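Local coordinates for protein levansucrase (Bacillus subtilis, PDB 1OYG) that is a levansucrase, a single-chain, beta-rich member of the levansucrase/invertase family, at residues A[173-177]-A[178-182]. Numbering follows the deposited sequence.
Sequences VSASD and SSLNI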
loop_
_atom_site.group_PDB
_atom_site.type_symbol
_atom_site.label_atom_id
_atom_site.label_comp_id
_atom_site.label_asym_id
_atom_site.label_seq_id
_atom_site.Cartn_x
_atom_site.Cartn_y
_atom_site.Cartn_z
ATOM N N VAL A 173 -4.907 24.274 5.232
ATOM C CA VAL A 173 -6.151 24.336 4.471
ATOM C C VAL A 173 -7.191 25.193 5.185
ATOM O O VAL A 173 -7.549 24.913 6.332
ATOM C CB VAL A 173 -6.730 22.915 4.260
ATOM C CG1 VAL A 173 -8.070 22.964 3.522
ATOM C CG2 VAL A 173 -5.736 22.040 3.510
ATOM N N SER A 174 -7.678 26.223 4.497
ATOM C CA SER A 174 -8.773 27.050 4.997
ATOM C C SER A 174 -10.115 26.444 4.616
ATOM O O SER A 174 -10.290 25.964 3.496
ATOM C CB SER A 174 -8.685 28.459 4.416
ATOM O OG SER A 174 -7.523 29.121 4.875
ATOM N N ALA A 175 -11.059 26.476 5.553
ATOM C CA ALA A 175 -12.381 25.899 5.350
ATOM C C ALA A 175 -13.468 26.962 5.435
ATOM O O ALA A 175 -13.454 27.812 6.327
ATOM C CB ALA A 175 -12.640 24.811 6.379
ATOM N N SER A 176 -14.401 26.901 4.495
ATOM C CA SER A 176 -15.604 27.723 4.525
ATOM C C SER A 176 -16.826 26.833 4.301
ATOM O O SER A 176 -16.696 25.614 4.170
ATOM C CB SER A 176 -15.521 28.816 3.458
ATOM O OG SER A 176 -15.674 28.282 2.156
ATOM N N ASP A 177 -18.008 27.441 4.250
ATOM C CA ASP A 177 -19.254 26.696 4.082
ATOM C C ASP A 177 -19.347 25.980 2.729
ATOM O O ASP A 177 -20.086 24.995 2.597
ATOM C CB ASP A 177 -20.467 27.625 4.243
ATOM C CG ASP A 177 -20.573 28.240 5.641
ATOM O OD1 ASP A 177 -19.847 27.807 6.566
ATOM O OD2 ASP A 177 -21.368 29.166 5.907
ATOM N N SER A 178 -18.600 26.467 1.735
ATOM C CA SER A 178 -18.694 25.961 0.362
ATOM C C SER A 178 -17.440 25.261 -0.166
ATOM O O SER A 178 -17.550 24.354 -0.995
ATOM C CB SER A 178 -19.073 27.102 -0.593
ATOM O OG SER A 178 -18.294 28.267 -0.365
ATOM N N SER A 179 -16.256 25.670 0.295
ATOM C CA SER A 179 -15.007 25.143 -0.258
ATOM C C SER A 179 -13.896 24.905 0.770
ATOM O O SER A 179 -13.953 25.385 1.900
ATOM C CB SER A 179 -14.491 26.076 -1.363
ATOM O OG SER A 179 -14.043 27.309 -0.833
ATOM N N LEU A 180 -12.906 24.122 0.355
ATOM C CA LEU A 180 -11.629 24.004 1.045
ATOM C C LEU A 180 -10.585 24.567 0.100
ATOM O O LEU A 180 -10.667 24.354 -1.110
ATOM C CB LEU A 180 -11.289 22.545 1.358
ATOM C CG LEU A 180 -12.151 21.819 2.394
ATOM C CD1 LEU A 180 -11.612 20.413 2.615
ATOM C CD2 LEU A 180 -12.213 22.581 3.712
ATOM N N ASN A 181 -9.606 25.278 0.648
ATOM C CA ASN A 181 -8.552 25.890 -0.152
ATOM C C ASN A 181 -7.191 25.596 0.469
ATOM O O ASN A 181 -6.980 25.854 1.648
ATOM C CB ASN A 181 -8.791 27.400 -0.273
ATOM C CG ASN A 181 -10.072 27.730 -1.032
ATOM O OD1 ASN A 181 -10.056 27.932 -2.246
ATOM N ND2 ASN A 181 -11.192 27.762 -0.319
ATOM N N ILE A 182 -6.281 25.022 -0.314
ATOM C CA ILE A 182 -4.923 24.755 0.153
ATOM C C ILE A 182 -4.126 26.054 0.088
ATOM O O ILE A 182 -3.977 26.646 -0.979
ATOM C CB ILE A 182 -4.240 23.645 -0.690
ATOM C CG1 ILE A 182 -4.989 22.318 -0.548
ATOM C CG2 ILE A 182 -2.783 23.471 -0.262
ATOM C CD1 ILE A 182 -4.665 21.305 -1.628
HETATM O O HOH W 1 -12.013 27.907 2.010
#
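Val173 and Leu180 meet near the tip of a beta hairpin, where strand 163-175 turns back into strand 180-192, the outermost strand of its sheet in this beta-rich levansucrase. CG1 of Val173 lies anti to the backbone N (chi1 177°), which brings it over the returning strand, 3.9 Å from Leu180 CB; CG2 reaches on to Ile182 CG1. The far end of Leu180 leans the other way, its CD2 packing on Ala175 CB at 3.5 Å. Leu180, buried, packs on Tyr77 and Ile79 of strand 77-85, and Val173 and Ile182 on Met97 of strand 94-101.

The side chains of Ser174 and Asn181 point to the other face, where Ser174 OG bonds to Asn183 OD1 and Asn181 ND2 to Ser179 OG. Between the strands, the bonds Ser174 N to Asn181 O and Asn181 N to Ser174 O are both 3.0 Å. A water donates to the carbonyl oxygens of Ser174 and Ser179.

Through Asp177 and Ser178, at the exposed turn, the chain reverses between Ser176 and Ser179. Ser178 OG lies 3.6 Å from Ser176 OG, and its carbonyl oxygen bonds to Lys111 NZ. Ser176 N gives a nearly linear bond to Ser179 O (3.0 Å). The Ser176 hydroxyl sits between the backbone N and the carbonyl carbon (chi1 72°), pointing into the turn, where OG accepts the N-H of Ser179 (N to OG 3.3 Å) and, weakly, that of Ser178 (N to OG 3.5 Å).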